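Local coordinates for stringent starvation protein A homolog (Haemophilus influenzae, PDB 3LYK) that belongs to the glutathione S-transferase superfamily and probably forms an equimolar complex with the RNA polymerase holoenzyme, but not with the core enzyme, at residues 132-145 with 171-185. Sequence-based numbering, arbitrary orientation.
Sequences LLGIAPIFQQMPYF and FTGTGSKAIKAYMER
The Phe139 ring packs against Ala178, Ile179 and Tyr182 of the helix, and the apolar centre of the contact grows from that packing. The Ile179 methyl CD1 lies 3.5 Å from Phe139 CE2 and also approaches Leu132 O, while Ala178 CB meets the Phe139 CB and CD2 atoms. Through CE1 and CZ the Phe139 ring meets that of Tyr182 obliquely, their planes 38° apart and their centroids separated by 5.0 Å. The backbones come close where Ala136 meets Gly175, their CA atoms 4.7 Å apart: Ala136 CB sits 3.2 Å from the CA of Gly175, the N-cap residue of helix 176-187. Beyond this point the side chains of Leu133 and Phe171 run alongside in opposite directions, Leu133 CD2 reaching to 3.9 Å from Phe171 CD1.

Toward the opposite end, the Tyr182 ring receives Pro143 O at its edge, in the ring plane, and its hydroxyl is hydrogen-bonded to Asp154, which also accepts from the backbone N of Phe145. Arg185 leaves the helix with CG anti to its N (chi1 -166°), and this extended start carries CD over a face of Tyr144 in a CH-pi contact, 3.9 Å from the centroid. The bend at chi3 then turns the guanidinium back so that NH1 reaches Pro143 O. That hydrogen bond, 2.7 Å from NH1 to O, uses a carbonyl lone pair but is bent, with an N-H...O angle of 134°. Through these contacts the end of helix 118-134 and the connection following it pack along helix 176-187, within the all-helical C-terminal domain of the glutathione S-transferase fold.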
loop_
_atom_site.group_PDB
_atom_site.type_symbol
_atom_site.label_atom_id
_atom_site.label_comp_id
_atom_site.label_asym_id
_atom_site.label_seq_id
_atom_site.Cartn_x
_atom_site.Cartn_y
_atom_site.Cartn_z
ATOM N N LEU B 132 23.020 3.855 1.063
ATOM C CA LEU B 132 23.121 2.755 2.006
ATOM C C LEU B 132 24.259 2.951 3.026
ATOM O O LEU B 132 24.076 2.717 4.226
ATOM C CB LEU B 132 23.208 1.415 1.270
ATOM C CG LEU B 132 21.830 0.971 0.740
ATOM C CD1 LEU B 132 21.961 0.109 -0.472
ATOM C CD2 LEU B 132 21.008 0.271 1.825
ATOM N N LEU B 133 25.414 3.414 2.558
ATOM C CA LEU B 133 26.489 3.781 3.483
ATOM C C LEU B 133 26.018 4.860 4.478
ATOM O O LEU B 133 26.234 4.735 5.683
ATOM C CB LEU B 133 27.786 4.174 2.738
ATOM C CG LEU B 133 28.600 2.976 2.194
ATOM C CD1 LEU B 133 29.842 3.449 1.425
ATOM C CD2 LEU B 133 29.009 1.954 3.292
ATOM N N GLY B 134 25.312 5.868 3.969
ATOM C CA GLY B 134 24.730 6.926 4.796
ATOM C C GLY B 134 23.866 6.457 5.957
ATOM O O GLY B 134 23.885 7.067 7.024
ATOM N N ILE B 135 23.117 5.371 5.773
ATOM C CA ILE B 135 22.270 4.860 6.874
ATOM C C ILE B 135 22.929 3.804 7.767
ATOM O O ILE B 135 22.304 3.264 8.677
ATOM C CB ILE B 135 20.824 4.459 6.416
ATOM C CG1 ILE B 135 20.836 3.407 5.300
ATOM C CG2 ILE B 135 20.061 5.697 5.970
ATOM C CD1 ILE B 135 21.045 1.999 5.785
ATOM N N ALA B 136 24.213 3.555 7.535
ATOM C CA ALA B 136 24.988 2.651 8.382
ATOM C C ALA B 136 24.807 2.828 9.909
ATOM O O ALA B 136 24.732 1.840 10.629
ATOM C CB ALA B 136 26.465 2.735 8.016
ATOM N N PRO B 137 24.755 4.083 10.407
ATOM C CA PRO B 137 24.594 4.268 11.859
ATOM C C PRO B 137 23.387 3.529 12.454
ATOM O O PRO B 137 23.404 3.160 13.619
ATOM C CB PRO B 137 24.412 5.788 11.992
ATOM C CG PRO B 137 25.218 6.342 10.854
ATOM C CD PRO B 137 24.940 5.378 9.719
ATOM N N ILE B 138 22.359 3.319 11.646
ATOM C CA ILE B 138 21.195 2.507 12.010
ATOM C C ILE B 138 21.514 1.219 12.788
ATOM O O ILE B 138 20.831 0.898 13.764
ATOM C CB ILE B 138 20.361 2.216 10.742
ATOM C CG1 ILE B 138 19.310 3.306 10.550
ATOM C CG2 ILE B 138 19.698 0.863 10.790
ATOM C CD1 ILE B 138 19.847 4.656 10.082
ATOM N N PHE B 139 22.572 0.509 12.391
ATOM C CA PHE B 139 22.883 -0.793 12.990
ATOM C C PHE B 139 23.649 -0.764 14.321
ATOM O O PHE B 139 23.652 -1.750 15.062
ATOM C CB PHE B 139 23.596 -1.677 11.978
ATOM C CG PHE B 139 22.854 -1.824 10.679
ATOM C CD1 PHE B 139 21.797 -2.741 10.560
ATOM C CD2 PHE B 139 23.209 -1.052 9.565
ATOM C CE1 PHE B 139 21.108 -2.867 9.342
ATOM C CE2 PHE B 139 22.543 -1.185 8.346
ATOM C CZ PHE B 139 21.491 -2.088 8.231
ATOM N N GLN B 140 24.285 0.355 14.638
ATOM C CA GLN B 140 24.977 0.482 15.930
ATOM C C GLN B 140 23.984 0.355 17.101
ATOM O O GLN B 140 24.375 0.222 18.267
ATOM C CB GLN B 140 25.776 1.798 16.005
ATOM C CG GLN B 140 24.975 3.024 16.470
ATOM C CD GLN B 140 25.713 4.342 16.234
ATOM O OE1 GLN B 140 26.076 4.675 15.097
ATOM N NE2 GLN B 140 25.924 5.107 17.310
ATOM N N GLN B 141 22.694 0.386 16.767
ATOM C CA GLN B 141 21.620 0.253 17.751
ATOM C C GLN B 141 20.924 -1.097 17.644
ATOM O O GLN B 141 20.727 -1.774 18.663
ATOM C CB GLN B 141 20.612 1.414 17.624
ATOM C CG GLN B 141 20.404 1.940 16.177
ATOM C CD GLN B 141 19.947 3.429 16.096
ATOM O OE1 GLN B 141 19.478 3.896 15.042
ATOM N NE2 GLN B 141 20.099 4.167 17.203
HETATM N N MSE B 142 20.556 -1.504 16.425
HETATM C CA MSE B 142 19.735 -2.722 16.272
HETATM C C MSE B 142 20.208 -3.649 15.161
HETATM O O MSE B 142 20.641 -3.169 14.136
HETATM C CB MSE B 142 18.268 -2.337 16.085
HETATM C CG MSE B 142 17.680 -1.687 17.328
HETATM SE SE MSE B 142 15.834 -1.193 17.020
HETATM C CE MSE B 142 16.132 0.490 16.072
ATOM N N PRO B 143 20.119 -4.976 15.368
ATOM C CA PRO B 143 20.660 -5.893 14.351
ATOM C C PRO B 143 19.836 -6.021 13.057
ATOM O O PRO B 143 20.414 -6.325 12.027
ATOM C CB PRO B 143 20.744 -7.240 15.076
ATOM C CG PRO B 143 19.753 -7.151 16.207
ATOM C CD PRO B 143 19.668 -5.685 16.585
ATOM N N TYR B 144 18.517 -5.804 13.098
ATOM C CA TYR B 144 17.717 -5.810 11.863
ATOM C C TYR B 144 17.337 -4.403 11.506
ATOM O O TYR B 144 17.696 -3.493 12.230
ATOM C CB TYR B 144 16.532 -6.764 11.962
ATOM C CG TYR B 144 17.023 -8.173 12.098
ATOM C CD1 TYR B 144 17.336 -8.936 10.957
ATOM C CD2 TYR B 144 17.232 -8.733 13.354
ATOM C CE1 TYR B 144 17.819 -10.223 11.089
ATOM C CE2 TYR B 144 17.706 -10.022 13.494
ATOM C CZ TYR B 144 18.012 -10.751 12.364
ATOM O OH TYR B 144 18.467 -12.033 12.495
ATOM N N PHE B 145 16.699 -4.188 10.364
ATOM C CA PHE B 145 16.612 -2.838 9.854
ATOM C C PHE B 145 15.597 -2.011 10.670
ATOM O O PHE B 145 14.391 -2.113 10.446
ATOM C CB PHE B 145 16.282 -2.846 8.371
ATOM C CG PHE B 145 16.571 -1.574 7.701
ATOM C CD1 PHE B 145 17.782 -1.373 7.060
ATOM C CD2 PHE B 145 15.632 -0.539 7.698
ATOM C CE1 PHE B 145 18.060 -0.161 6.407
ATOM C CE2 PHE B 145 15.892 0.669 7.036
ATOM C CZ PHE B 145 17.122 0.862 6.413
ATOM N N PHE B 171 30.920 -3.069 -0.558
ATOM C CA PHE B 171 30.903 -1.964 0.404
ATOM C C PHE B 171 32.259 -1.835 1.103
ATOM O O PHE B 171 32.743 -2.779 1.724
ATOM C CB PHE B 171 29.746 -2.101 1.417
ATOM C CG PHE B 171 28.362 -1.942 0.806
ATOM C CD1 PHE B 171 27.772 -0.679 0.683
ATOM C CD2 PHE B 171 27.653 -3.050 0.349
ATOM C CE1 PHE B 171 26.486 -0.527 0.112
ATOM C CE2 PHE B 171 26.373 -2.917 -0.226
ATOM C CZ PHE B 171 25.784 -1.652 -0.339
ATOM N N THR B 172 32.876 -0.664 0.967
ATOM C CA THR B 172 34.138 -0.350 1.654
ATOM C C THR B 172 34.052 1.067 2.236
ATOM O O THR B 172 33.222 1.890 1.796
ATOM C CB THR B 172 35.385 -0.476 0.706
ATOM O OG1 THR B 172 35.237 0.418 -0.404
ATOM C CG2 THR B 172 35.565 -1.922 0.178
ATOM N N GLY B 173 34.887 1.347 3.233
ATOM C CA GLY B 173 34.874 2.661 3.882
ATOM C C GLY B 173 33.859 2.757 5.013
ATOM O O GLY B 173 33.415 1.729 5.548
ATOM N N THR B 174 33.476 3.992 5.353
ATOM C CA THR B 174 32.721 4.270 6.584
ATOM C C THR B 174 31.254 3.845 6.504
ATOM O O THR B 174 30.476 4.327 5.660
ATOM C CB THR B 174 32.846 5.758 7.043
ATOM O OG1 THR B 174 34.229 6.113 7.098
ATOM C CG2 THR B 174 32.220 5.966 8.450
ATOM N N GLY B 175 30.900 2.945 7.416
ATOM C CA GLY B 175 29.596 2.328 7.430
ATOM C C GLY B 175 29.560 0.934 6.810
ATOM O O GLY B 175 28.517 0.250 6.892
ATOM N N SER B 176 30.676 0.495 6.211
ATOM C CA SER B 176 30.651 -0.771 5.494
ATOM C C SER B 176 30.664 -2.000 6.404
ATOM O O SER B 176 30.144 -3.045 6.032
ATOM C CB SER B 176 31.701 -0.820 4.381
ATOM O OG SER B 176 33.012 -0.946 4.900
ATOM N N LYS B 177 31.210 -1.882 7.607
ATOM C CA LYS B 177 31.184 -3.010 8.553
ATOM C C LYS B 177 29.768 -3.420 9.003
ATOM O O LYS B 177 29.436 -4.616 9.053
ATOM C CB LYS B 177 32.062 -2.738 9.784
ATOM C CG LYS B 177 33.430 -3.411 9.715
ATOM C CD LYS B 177 34.489 -2.572 10.442
ATOM C CE LYS B 177 35.699 -2.290 9.532
ATOM N NZ LYS B 177 36.769 -1.538 10.258
ATOM N N ALA B 178 28.957 -2.424 9.361
ATOM C CA ALA B 178 27.558 -2.650 9.730
ATOM C C ALA B 178 26.716 -3.228 8.563
ATOM O O ALA B 178 25.920 -4.125 8.778
ATOM C CB ALA B 178 26.935 -1.363 10.288
ATOM N N ILE B 179 26.914 -2.737 7.344
ATOM C CA ILE B 179 26.180 -3.250 6.170
ATOM C C ILE B 179 26.536 -4.729 5.834
ATOM O O ILE B 179 25.644 -5.552 5.574
ATOM C CB ILE B 179 26.366 -2.370 4.911
ATOM C CG1 ILE B 179 26.103 -0.893 5.190
ATOM C CG2 ILE B 179 25.403 -2.795 3.821
ATOM C CD1 ILE B 179 24.624 -0.551 5.624
ATOM N N LYS B 180 27.826 -5.060 5.887
ATOM C CA LYS B 180 28.274 -6.448 5.681
ATOM C C LYS B 180 27.754 -7.354 6.758
ATOM O O LYS B 180 27.355 -8.479 6.478
ATOM C CB LYS B 180 29.809 -6.526 5.668
ATOM C CG LYS B 180 30.440 -5.960 4.416
ATOM C CD LYS B 180 31.936 -5.693 4.675
ATOM C CE LYS B 180 32.710 -5.473 3.386
ATOM N NZ LYS B 180 34.113 -5.067 3.723
ATOM N N ALA B 181 27.776 -6.878 8.000
ATOM C CA ALA B 181 27.219 -7.663 9.104
ATOM C C ALA B 181 25.696 -7.928 8.878
ATOM O O ALA B 181 25.219 -9.053 9.059
ATOM C CB ALA B 181 27.509 -6.984 10.491
ATOM N N TYR B 182 24.947 -6.909 8.467
ATOM C CA TYR B 182 23.499 -7.086 8.209
ATOM C C TYR B 182 23.259 -8.107 7.086
ATOM O O TYR B 182 22.409 -8.988 7.195
ATOM C CB TYR B 182 22.863 -5.721 7.842
ATOM C CG TYR B 182 21.401 -5.803 7.488
ATOM C CD1 TYR B 182 20.436 -6.012 8.490
ATOM C CD2 TYR B 182 20.983 -5.706 6.144
ATOM C CE1 TYR B 182 19.066 -6.087 8.160
ATOM C CE2 TYR B 182 19.625 -5.770 5.799
ATOM C CZ TYR B 182 18.672 -5.960 6.810
ATOM O OH TYR B 182 17.354 -6.050 6.458
HETATM N N MSE B 183 24.029 -7.982 6.011
HETATM C CA MSE B 183 23.936 -8.916 4.910
HETATM C C MSE B 183 24.098 -10.344 5.323
HETATM O O MSE B 183 23.294 -11.183 4.916
HETATM C CB MSE B 183 24.909 -8.547 3.791
HETATM C CG MSE B 183 24.347 -7.403 2.953
HETATM SE SE MSE B 183 25.625 -6.686 1.641
HETATM C CE MSE B 183 25.351 -7.861 0.180
ATOM N N GLU B 184 25.121 -10.638 6.138
ATOM C CA GLU B 184 25.296 -12.002 6.610
ATOM C C GLU B 184 24.076 -12.433 7.439
ATOM O O GLU B 184 23.593 -13.553 7.341
ATOM C CB GLU B 184 26.592 -12.126 7.429
ATOM C CG GLU B 184 26.918 -13.565 7.879
ATOM C CD GLU B 184 26.207 -14.012 9.184
ATOM O OE1 GLU B 184 25.781 -13.152 10.009
ATOM O OE2 GLU B 184 26.082 -15.247 9.379
ATOM N N ARG B 185 23.583 -11.525 8.267
ATOM C CA ARG B 185 22.475 -11.844 9.179
ATOM C C ARG B 185 21.229 -12.231 8.385
ATOM O O ARG B 185 20.542 -13.200 8.711
ATOM C CB ARG B 185 22.203 -10.606 10.018
ATOM C CG ARG B 185 21.360 -10.799 11.211
ATOM C CD ARG B 185 21.421 -9.449 11.993
ATOM N NE ARG B 185 22.749 -9.229 12.538
ATOM C CZ ARG B 185 23.461 -8.111 12.434
ATOM N NH1 ARG B 185 22.994 -7.014 11.850
ATOM N NH2 ARG B 185 24.664 -8.093 12.966
#